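Local coordinates for 6b protein (Agrobacterium vitis, PDB 3AQ2) that disturbs plant cell proliferation as a toxin with an ADP-ribosylation fold, probably by acting on the miRNA machinery of the host, at residues Ser39-Phe44 and Asp56-Asp62; Met4-Trp9 and Asp33-Leu38; Leu65-Tyr69 and Ala95-Trp101. One frame throughout, in Å; residues are numbered along the deposited sequence.

Contact 1: residues Ser39-Phe44 and Asp56-Asp62; sequences SQLVYF and DEYLLSD
A two-stranded sheet carries different side-chain contacts on its two faces, as S39-F44 and D56-D62 illustrate. Strands 41-43 and 58-60 run antiparallel at 154°, their axes 4.4 Å apart, with V42 opposite L59 as the hydrogen-bonded pair (CA-CA 4.8 Å) and L41 opposite L60 as the non-hydrogen-bonded one. V42 N donates to L59 O (3.0 Å) and L59 N to V42 O (2.7 Å). Towards the helix end, S61 N reaches Q40 O (3.1 Å) and S61 OG gives its proton to S39 O (2.6 Å). L59 (m, t) and F44 (chi1 p) lose the most surface. L59 CD2 meets F44 CE2 at 3.7 Å and L59 CB meets V42 CB at 3.9 Å, while the F44 ring also rests on E57 CG through CZ (3.7 Å) and packs edge-to-face with Y195. On the other face Y58 (chi1 p) sets its CB 3.7 Å above the centroid of the Y43 ring, a CH-pi contact, and its CD1 3.3 Å from L41 CD2. One water joins Y43 OH (2.9 Å) to D56 O (2.7 Å). This pairing is typical of a two-stranded antiparallel beta hairpin, here with a long connecting loop.

Contact 2: residues Met4-Trp9 and Asp33-Leu38; sequences MTVPTW and DFRSTL
How an N-terminal segment is held to a helix end is well illustrated by M4-W9 and D33-L38. The first residues are extended, V6-T8 form one 3-10 turn, and D33-L38 is the last part of a helix; M4 lies nearest L38 (CA-CA 5.1 Å) and W9 nearest F34 (7.2 Å). Among direct polar links, M4 N, in the first modelled residue, donates to T37 O at 2.9 Å, a carbonyl near the C-terminal end of the helix. The 3-10 turn is braced internally, because T5 O accepts from both T8 N (3.0 Å) and T8 OG1 (2.7 Å). Water extends the polar seam: one molecule donates to M4 O and L38 O, each at 2.7 Å, and another joins T8 OG1 (2.9 Å) to T37 OG1 (2.7 Å). Aromatic packing is centred on W9 (chi1 t, chi2 -107°). The F34 ring (chi1 t) has its centroid 4.9 Å from that of the five-membered ring of W9, planes at 80°, a T-shaped pair with the F34 edge toward the indole face; F34 CB lies 4.1 Å from the six-membered ring centroid. Apolar contacts come from L38 (m, t), with CD1 4.2 Å from V6 CG2 and 4.3 Å from W9 CB. Through this joint the loop before strand 12-13 lies along the end of helix 20-38; D33 makes a salt bridge to R12 and a hydrogen bond to Q29, while F34 also touches L59 of the neighbouring hairpin.

Contact 3: residues Leu65-Tyr69 and Ala95-Trp101; sequences LTYVY and ATAMPPW
Separate sheets can be joined by a single bridge, as where L65-Y69 meets A95-W101. The second segment starts extended: A95 points its CB towards the partner strand, 3.7 Å from V68 CG2, and A95 CA lies 3.3 Å from Y67 O. T96 then forms an antiparallel hydrogen-bonded pair with Y67 (CA-CA 5.3 Å), T96 N donating to Y67 O at 3.0 Å and Y67 N to T96 O at 2.8 Å. T96 (chi1 t) also sets CG2 3.5 Å from Y69 CE1, at the ring edge, and its OG1 accepts from M98 N (3.1 Å) in an ST turn while bonding to G157. A97, its CA 4.7 Å from that of T66, begins the departure from the strand. M98 offers its carbonyl O to Y69 OH (2.7 Å), and the next two residues pack on Y67 (chi1 m): P99 CB is 4.0 Å from Y67 CE1, and P100 CD stands 3.8 Å above the ring centroid in a CH-pi contact. W101 ends the segment with CH2 4.4 Å from Y67 OH. After the two backbone bonds of the bridge, contact passes to the tyrosines, Y69 through its hydroxyl and Y67 through its ring, so the segments stay in touch after the chain leaves strand geometry.

In the fold
The contacts differ in depth and partly in chemistry: bridging waters occur in contacts 1 and 2, whereas contact 3 combines direct hydrogen bonds with tyrosines packed on prolines. Contact 3 is buried, its centre about 7 Å from the chain centre, and joins outermost strands of two different sheets, consistent with the paired sheets of an ADP-ribosylation fold. The centres of contacts 1 and 2 lie about 14 and 17 Å from the chain centre, and both are only partly buried. They adjoin: helix 20-38 is followed, after S39 and Q40, by strand 41-43, R35 makes a salt bridge to D62, and V6 packs on V42. Contact 1 meets contact 3 through sequence alone, centres about 19 Å apart.

Contact 1: residues Ser39-Phe44 and Asp56-Asp62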
loop_
_atom_site.group_PDB
_atom_site.type_symbol
_atom_site.label_atom_id
_atom_site.label_comp_id
_atom_site.label_asym_id
_atom_site.label_seq_id
_atom_site.Cartn_x
_atom_site.Cartn_y
_atom_site.Cartn_z
ATOM N N SER A 39 16.367 -3.558 7.151
ATOM C CA SER A 39 16.827 -2.289 7.751
ATOM C C SER A 39 15.787 -1.173 7.722
ATOM O O SER A 39 14.728 -1.309 7.119
ATOM C CB SER A 39 18.148 -1.802 7.135
ATOM O OG SER A 39 17.910 -0.902 6.068
ATOM N N GLN A 40 16.136 -0.054 8.363
ATOM C CA GLN A 40 15.281 1.128 8.450
ATOM C C GLN A 40 15.165 1.882 7.129
ATOM O O GLN A 40 14.241 2.676 6.942
ATOM C CB GLN A 40 15.781 2.071 9.554
ATOM C CG GLN A 40 17.098 2.794 9.259
ATOM C CD GLN A 40 18.327 2.094 9.821
ATOM O OE1 GLN A 40 19.242 2.748 10.328
ATOM N NE2 GLN A 40 18.359 0.767 9.740
ATOM N N LEU A 41 16.119 1.638 6.232
ATOM C CA LEU A 41 16.184 2.325 4.951
ATOM C C LEU A 41 16.286 1.283 3.843
ATOM O O LEU A 41 17.304 0.595 3.731
ATOM C CB LEU A 41 17.417 3.239 4.922
ATOM C CG LEU A 41 17.509 4.344 3.865
ATOM C CD1 LEU A 41 17.507 3.794 2.464
ATOM C CD2 LEU A 41 16.402 5.356 4.028
ATOM N N VAL A 42 15.246 1.184 3.020
ATOM C CA VAL A 42 15.161 0.109 2.035
ATOM C C VAL A 42 15.050 0.640 0.606
ATOM O O VAL A 42 14.002 1.125 0.207
ATOM C CB VAL A 42 13.964 -0.839 2.332
ATOM C CG1 VAL A 42 13.950 -2.020 1.377
ATOM C CG2 VAL A 42 14.008 -1.341 3.772
ATOM N N TYR A 43 16.143 0.525 -0.153
ATOM C CA TYR A 43 16.087 0.704 -1.605
ATOM C C TYR A 43 15.656 -0.618 -2.216
ATOM O O TYR A 43 15.832 -1.675 -1.602
ATOM C CB TYR A 43 17.435 1.149 -2.161
ATOM C CG TYR A 43 17.734 2.591 -1.844
ATOM C CD1 TYR A 43 18.359 2.937 -0.651
ATOM C CD2 TYR A 43 17.338 3.618 -2.707
ATOM C CE1 TYR A 43 18.631 4.260 -0.344
ATOM C CE2 TYR A 43 17.611 4.953 -2.401
ATOM C CZ TYR A 43 18.247 5.260 -1.209
ATOM O OH TYR A 43 18.526 6.566 -0.856
ATOM N N PHE A 44 15.082 -0.573 -3.413
ATOM C CA PHE A 44 14.459 -1.783 -3.961
ATOM C C PHE A 44 14.440 -1.888 -5.470
ATOM O O PHE A 44 14.571 -2.988 -6.007
ATOM C CB PHE A 44 13.039 -1.968 -3.411
ATOM C CG PHE A 44 12.132 -0.772 -3.614
ATOM C CD1 PHE A 44 11.308 -0.687 -4.745
ATOM C CD2 PHE A 44 12.108 0.262 -2.687
ATOM C CE1 PHE A 44 10.463 0.413 -4.940
ATOM C CE2 PHE A 44 11.256 1.376 -2.869
ATOM C CZ PHE A 44 10.444 1.447 -4.006
ATOM N N ASP A 56 16.166 6.365 -6.924
ATOM C CA ASP A 56 16.145 7.258 -5.763
ATOM C C ASP A 56 15.063 6.943 -4.717
ATOM O O ASP A 56 15.029 7.585 -3.667
ATOM C CB ASP A 56 16.037 8.719 -6.205
ATOM C CG ASP A 56 17.274 9.195 -6.938
ATOM O OD1 ASP A 56 18.395 8.904 -6.466
ATOM O OD2 ASP A 56 17.133 9.865 -7.986
ATOM N N GLU A 57 14.203 5.967 -4.989
ATOM C CA GLU A 57 13.066 5.698 -4.091
ATOM C C GLU A 57 13.468 4.757 -2.959
ATOM O O GLU A 57 14.065 3.706 -3.209
ATOM C CB GLU A 57 11.875 5.126 -4.865
ATOM C CG GLU A 57 10.595 5.101 -4.035
ATOM C CD GLU A 57 9.328 4.848 -4.853
ATOM O OE1 GLU A 57 9.424 4.543 -6.061
ATOM O OE2 GLU A 57 8.232 4.974 -4.266
ATOM N N TYR A 58 13.143 5.125 -1.720
ATOM C CA TYR A 58 13.497 4.288 -0.572
ATOM C C TYR A 58 12.345 4.187 0.415
ATOM O O TYR A 58 11.586 5.142 0.583
ATOM C CB TYR A 58 14.761 4.821 0.125
ATOM C CG TYR A 58 14.608 6.217 0.700
ATOM C CD1 TYR A 58 14.057 6.403 1.962
ATOM C CD2 TYR A 58 15.027 7.346 -0.010
ATOM C CE1 TYR A 58 13.905 7.672 2.513
ATOM C CE2 TYR A 58 14.875 8.635 0.538
ATOM C CZ TYR A 58 14.307 8.777 1.799
ATOM O OH TYR A 58 14.137 10.022 2.381
ATOM N N LEU A 59 12.200 3.018 1.028
ATOM C CA LEU A 59 11.192 2.817 2.060
ATOM C C LEU A 59 11.750 3.251 3.387
ATOM O O LEU A 59 12.917 2.999 3.698
ATOM C CB LEU A 59 10.779 1.343 2.175
ATOM C CG LEU A 59 10.331 0.588 0.928
ATOM C CD1 LEU A 59 9.868 -0.809 1.324
ATOM C CD2 LEU A 59 9.228 1.328 0.204
ATOM N N LEU A 60 10.869 3.864 4.176
ATOM C CA LEU A 60 11.146 4.210 5.553
ATOM C C LEU A 60 10.406 3.160 6.377
ATOM O O LEU A 60 9.181 3.178 6.452
ATOM C CB LEU A 60 10.615 5.622 5.859
ATOM C CG LEU A 60 11.105 6.829 5.031
ATOM C CD1 LEU A 60 10.605 6.792 3.596
ATOM C CD2 LEU A 60 10.647 8.123 5.676
ATOM N N SER A 61 11.144 2.221 6.954
ATOM C CA SER A 61 10.509 1.075 7.605
ATOM C C SER A 61 10.255 1.274 9.101
ATOM O O SER A 61 9.612 0.432 9.735
ATOM C CB SER A 61 11.340 -0.180 7.384
ATOM O OG SER A 61 12.645 0.017 7.873
ATOM N N ASP A 62 10.763 2.379 9.651
ATOM C CA ASP A 62 10.439 2.805 11.021
ATOM C C ASP A 62 9.122 3.583 11.049
ATOM O O ASP A 62 9.047 4.708 11.579
ATOM C CB ASP A 62 11.541 3.693 11.590
ATOM C CG ASP A 62 12.774 2.921 11.988
ATOM O OD1 ASP A 62 12.675 1.699 12.242
ATOM O OD2 ASP A 62 13.851 3.548 12.066
HETATM O O HOH W 1 17.358 8.534 -2.563
HETATM O O HOH W 2 14.744 1.847 -5.107
#

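Contact 2: residues Met4-Trp9 and Asp33-Leu38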
loop_
_atom_site.group_PDB
_atom_site.type_symbol
_atom_site.label_atom_id
_atom_site.label_comp_id
_atom_site.label_asym_id
_atom_site.label_seq_id
_atom_site.Cartn_x
_atom_site.Cartn_y
_atom_site.Cartn_z
ATOM N N MET A 4 19.572 -7.218 4.245
ATOM C CA MET A 4 19.413 -8.005 2.991
ATOM C C MET A 4 18.616 -7.272 1.912
ATOM O O MET A 4 18.042 -6.208 2.174
ATOM C CB MET A 4 18.793 -9.360 3.309
ATOM C CG MET A 4 19.685 -10.169 4.237
ATOM S SD MET A 4 19.192 -11.886 4.377
ATOM C CE MET A 4 17.707 -11.701 5.334
ATOM N N THR A 5 18.614 -7.825 0.698
ATOM C CA THR A 5 17.901 -7.202 -0.423
ATOM C C THR A 5 16.436 -7.633 -0.419
ATOM O O THR A 5 16.084 -8.685 0.120
ATOM C CB THR A 5 18.540 -7.530 -1.804
ATOM O OG1 THR A 5 18.364 -8.918 -2.110
ATOM C CG2 THR A 5 20.031 -7.199 -1.817
ATOM N N VAL A 6 15.588 -6.817 -1.033
ATOM C CA VAL A 6 14.150 -7.085 -1.050
ATOM C C VAL A 6 13.729 -8.481 -1.571
ATOM O O VAL A 6 12.821 -9.078 -0.992
ATOM C CB VAL A 6 13.384 -5.938 -1.746
ATOM C CG1 VAL A 6 11.980 -6.357 -2.114
ATOM C CG2 VAL A 6 13.346 -4.732 -0.839
ATOM N N PRO A 7 14.379 -9.003 -2.637
ATOM C CA PRO A 7 14.037 -10.369 -3.081
ATOM C C PRO A 7 14.155 -11.459 -2.009
ATOM O O PRO A 7 13.566 -12.534 -2.176
ATOM C CB PRO A 7 15.022 -10.628 -4.226
ATOM C CG PRO A 7 15.321 -9.260 -4.758
ATOM C CD PRO A 7 15.394 -8.399 -3.530
ATOM N N THR A 8 14.877 -11.202 -0.917
ATOM C CA THR A 8 14.926 -12.165 0.195
ATOM C C THR A 8 13.609 -12.241 0.972
ATOM O O THR A 8 13.365 -13.210 1.713
ATOM C CB THR A 8 16.064 -11.876 1.203
ATOM O OG1 THR A 8 15.798 -10.668 1.927
ATOM C CG2 THR A 8 17.409 -11.795 0.506
ATOM N N TRP A 9 12.785 -11.208 0.828
ATOM C CA TRP A 9 11.528 -11.129 1.559
ATOM C C TRP A 9 10.423 -11.906 0.862
ATOM O O TRP A 9 10.100 -11.629 -0.299
ATOM C CB TRP A 9 11.102 -9.667 1.722
ATOM C CG TRP A 9 9.767 -9.528 2.392
ATOM C CD1 TRP A 9 8.587 -9.161 1.808
ATOM C CD2 TRP A 9 9.482 -9.747 3.777
ATOM N NE1 TRP A 9 7.580 -9.154 2.746
ATOM C CE2 TRP A 9 8.101 -9.504 3.963
ATOM C CE3 TRP A 9 10.258 -10.130 4.880
ATOM C CZ2 TRP A 9 7.475 -9.627 5.214
ATOM C CZ3 TRP A 9 9.641 -10.254 6.126
ATOM C CH2 TRP A 9 8.257 -9.995 6.281
ATOM N N ASP A 33 9.338 -8.299 11.049
ATOM C CA ASP A 33 10.234 -9.215 10.311
ATOM C C ASP A 33 10.834 -8.547 9.079
ATOM O O ASP A 33 11.992 -8.796 8.720
ATOM C CB ASP A 33 9.502 -10.482 9.868
ATOM C CG ASP A 33 9.152 -11.410 11.027
ATOM O OD1 ASP A 33 9.616 -11.192 12.175
ATOM O OD2 ASP A 33 8.409 -12.377 10.777
ATOM N N PHE A 34 10.023 -7.721 8.422
ATOM C CA PHE A 34 10.455 -6.930 7.269
ATOM C C PHE A 34 11.570 -5.949 7.671
ATOM O O PHE A 34 12.643 -5.930 7.063
ATOM C CB PHE A 34 9.236 -6.184 6.714
ATOM C CG PHE A 34 9.476 -5.479 5.413
ATOM C CD1 PHE A 34 9.162 -6.102 4.210
ATOM C CD2 PHE A 34 9.964 -4.180 5.381
ATOM C CE1 PHE A 34 9.342 -5.446 2.999
ATOM C CE2 PHE A 34 10.163 -3.512 4.170
ATOM C CZ PHE A 34 9.851 -4.153 2.967
ATOM N N ARG A 35 11.314 -5.159 8.717
ATOM C CA ARG A 35 12.282 -4.196 9.242
ATOM C C ARG A 35 13.563 -4.885 9.708
ATOM O O ARG A 35 14.667 -4.398 9.433
ATOM C CB ARG A 35 11.664 -3.363 10.384
ATOM C CG ARG A 35 12.690 -2.640 11.287
ATOM C CD ARG A 35 13.254 -1.359 10.659
ATOM N NE ARG A 35 14.658 -1.106 10.999
ATOM C CZ ARG A 35 15.100 -0.633 12.164
ATOM N NH1 ARG A 35 14.257 -0.350 13.154
ATOM N NH2 ARG A 35 16.402 -0.447 12.345
ATOM N N SER A 36 13.412 -6.018 10.393
ATOM C CA SER A 36 14.550 -6.738 10.967
ATOM C C SER A 36 15.531 -7.196 9.889
ATOM O O SER A 36 16.752 -7.097 10.065
ATOM C CB SER A 36 14.082 -7.939 11.798
ATOM O OG SER A 36 13.364 -7.520 12.953
ATOM N N THR A 37 14.991 -7.670 8.769
ATOM C CA THR A 37 15.806 -8.279 7.724
ATOM C C THR A 37 16.299 -7.286 6.681
ATOM O O THR A 37 17.312 -7.539 6.027
ATOM C CB THR A 37 15.058 -9.405 6.990
ATOM O OG1 THR A 37 13.878 -8.873 6.372
ATOM C CG2 THR A 37 14.680 -10.536 7.955
ATOM N N LEU A 38 15.590 -6.167 6.530
ATOM C CA LEU A 38 15.875 -5.223 5.430
ATOM C C LEU A 38 16.384 -3.833 5.845
ATOM O O LEU A 38 16.777 -3.038 4.987
ATOM C CB LEU A 38 14.643 -5.077 4.529
ATOM C CG LEU A 38 14.065 -6.339 3.873
ATOM C CD1 LEU A 38 12.813 -5.985 3.083
ATOM C CD2 LEU A 38 15.059 -7.016 2.955
HETATM O O HOH W 3 17.469 -3.563 2.461
HETATM O O HOH W 4 13.933 -10.440 4.137
#

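Contact 3: residues Leu65-Tyr69 and Ala95-Trp101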
loop_
_atom_site.group_PDB
_atom_site.type_symbol
_atom_site.label_atom_id
_atom_site.label_comp_id
_atom_site.label_asym_id
_atom_site.label_seq_id
_atom_site.Cartn_x
_atom_site.Cartn_y
_atom_site.Cartn_z
ATOM N N LEU A 65 2.543 0.147 9.175
ATOM C CA LEU A 65 2.002 -0.243 7.885
ATOM C C LEU A 65 0.878 0.688 7.450
ATOM O O LEU A 65 0.109 1.202 8.285
ATOM C CB LEU A 65 1.457 -1.670 7.953
ATOM C CG LEU A 65 2.449 -2.793 8.259
ATOM C CD1 LEU A 65 1.693 -4.099 8.439
ATOM C CD2 LEU A 65 3.501 -2.929 7.146
ATOM N N THR A 66 0.785 0.898 6.145
ATOM C CA THR A 66 -0.420 1.485 5.540
ATOM C C THR A 66 -0.957 0.522 4.485
ATOM O O THR A 66 -0.284 -0.459 4.123
ATOM C CB THR A 66 -0.181 2.899 4.967
ATOM O OG1 THR A 66 0.919 2.872 4.047
ATOM C CG2 THR A 66 0.126 3.894 6.109
ATOM N N TYR A 67 -2.153 0.811 3.989
ATOM C CA TYR A 67 -2.916 -0.166 3.205
ATOM C C TYR A 67 -3.324 0.380 1.855
ATOM O O TYR A 67 -3.795 1.519 1.751
ATOM C CB TYR A 67 -4.138 -0.648 4.017
ATOM C CG TYR A 67 -3.692 -1.212 5.350
ATOM C CD1 TYR A 67 -3.635 -0.414 6.494
ATOM C CD2 TYR A 67 -3.270 -2.535 5.448
ATOM C CE1 TYR A 67 -3.178 -0.940 7.709
ATOM C CE2 TYR A 67 -2.815 -3.062 6.651
ATOM C CZ TYR A 67 -2.768 -2.264 7.770
ATOM O OH TYR A 67 -2.330 -2.795 8.968
ATOM N N VAL A 68 -3.116 -0.430 0.821
ATOM C CA VAL A 68 -3.611 -0.113 -0.520
ATOM C C VAL A 68 -4.678 -1.162 -0.822
ATOM O O VAL A 68 -4.388 -2.348 -0.923
ATOM C CB VAL A 68 -2.495 -0.109 -1.599
ATOM C CG1 VAL A 68 -3.090 0.106 -2.979
ATOM C CG2 VAL A 68 -1.463 0.984 -1.286
ATOM N N TYR A 69 -5.925 -0.705 -0.922
ATOM C CA TYR A 69 -7.054 -1.606 -1.115
ATOM C C TYR A 69 -7.203 -2.030 -2.577
ATOM O O TYR A 69 -7.022 -1.220 -3.496
ATOM C CB TYR A 69 -8.327 -0.972 -0.537
ATOM C CG TYR A 69 -8.228 -0.902 0.968
ATOM C CD1 TYR A 69 -7.771 0.256 1.618
ATOM C CD2 TYR A 69 -8.504 -2.031 1.743
ATOM C CE1 TYR A 69 -7.646 0.293 3.010
ATOM C CE2 TYR A 69 -8.381 -2.002 3.137
ATOM C CZ TYR A 69 -7.956 -0.849 3.761
ATOM O OH TYR A 69 -7.831 -0.861 5.135
ATOM N N ALA A 95 -2.691 5.367 -0.364
ATOM C CA ALA A 95 -2.678 4.419 0.744
ATOM C C ALA A 95 -3.261 5.081 1.984
ATOM O O ALA A 95 -3.261 6.298 2.094
ATOM C CB ALA A 95 -1.254 3.926 1.007
ATOM N N THR A 96 -3.770 4.278 2.910
ATOM C CA THR A 96 -4.303 4.834 4.152
ATOM C C THR A 96 -3.843 4.059 5.374
ATOM O O THR A 96 -3.583 2.858 5.288
ATOM C CB THR A 96 -5.863 4.907 4.123
ATOM O OG1 THR A 96 -6.342 5.514 5.342
ATOM C CG2 THR A 96 -6.508 3.508 3.930
ATOM N N ALA A 97 -3.767 4.759 6.502
ATOM C CA ALA A 97 -3.527 4.137 7.791
ATOM C C ALA A 97 -4.770 3.383 8.305
ATOM O O ALA A 97 -4.649 2.582 9.240
ATOM C CB ALA A 97 -3.056 5.188 8.818
ATOM N N MET A 98 -5.946 3.635 7.720
ATOM C CA MET A 98 -7.176 2.932 8.156
ATOM C C MET A 98 -6.990 1.456 7.863
ATOM O O MET A 98 -6.834 1.094 6.696
ATOM C CB MET A 98 -8.397 3.411 7.384
ATOM C CG MET A 98 -8.825 4.815 7.690
ATOM S SD MET A 98 -10.435 5.046 6.907
ATOM C CE MET A 98 -10.926 6.606 7.633
ATOM N N PRO A 99 -6.979 0.606 8.909
ATOM C CA PRO A 99 -6.728 -0.814 8.687
ATOM C C PRO A 99 -7.958 -1.527 8.109
ATOM O O PRO A 99 -9.071 -0.984 8.147
ATOM C CB PRO A 99 -6.396 -1.331 10.088
ATOM C CG PRO A 99 -7.201 -0.470 10.992
ATOM C CD PRO A 99 -7.178 0.899 10.342
ATOM N N PRO A 100 -7.760 -2.735 7.563
ATOM C CA PRO A 100 -8.857 -3.430 6.872
ATOM C C PRO A 100 -10.103 -3.742 7.714
ATOM O O PRO A 100 -11.159 -4.020 7.146
ATOM C CB PRO A 100 -8.191 -4.729 6.371
ATOM C CG PRO A 100 -6.732 -4.459 6.391
ATOM C CD PRO A 100 -6.486 -3.479 7.486
ATOM N N TRP A 101 -9.986 -3.694 9.045
ATOM C CA TRP A 101 -11.120 -3.968 9.938
ATOM C C TRP A 101 -11.795 -2.709 10.476
ATOM O O TRP A 101 -12.724 -2.814 11.281
ATOM C CB TRP A 101 -10.672 -4.831 11.129
ATOM C CG TRP A 101 -9.506 -4.227 11.882
ATOM C CD1 TRP A 101 -9.555 -3.304 12.901
ATOM C CD2 TRP A 101 -8.120 -4.497 11.652
ATOM N NE1 TRP A 101 -8.278 -2.989 13.314
ATOM C CE2 TRP A 101 -7.380 -3.707 12.562
ATOM C CE3 TRP A 101 -7.429 -5.346 10.772
ATOM C CZ2 TRP A 101 -5.980 -3.733 12.611
ATOM C CZ3 TRP A 101 -6.024 -5.354 10.809
ATOM C CH2 TRP A 101 -5.324 -4.567 11.736
#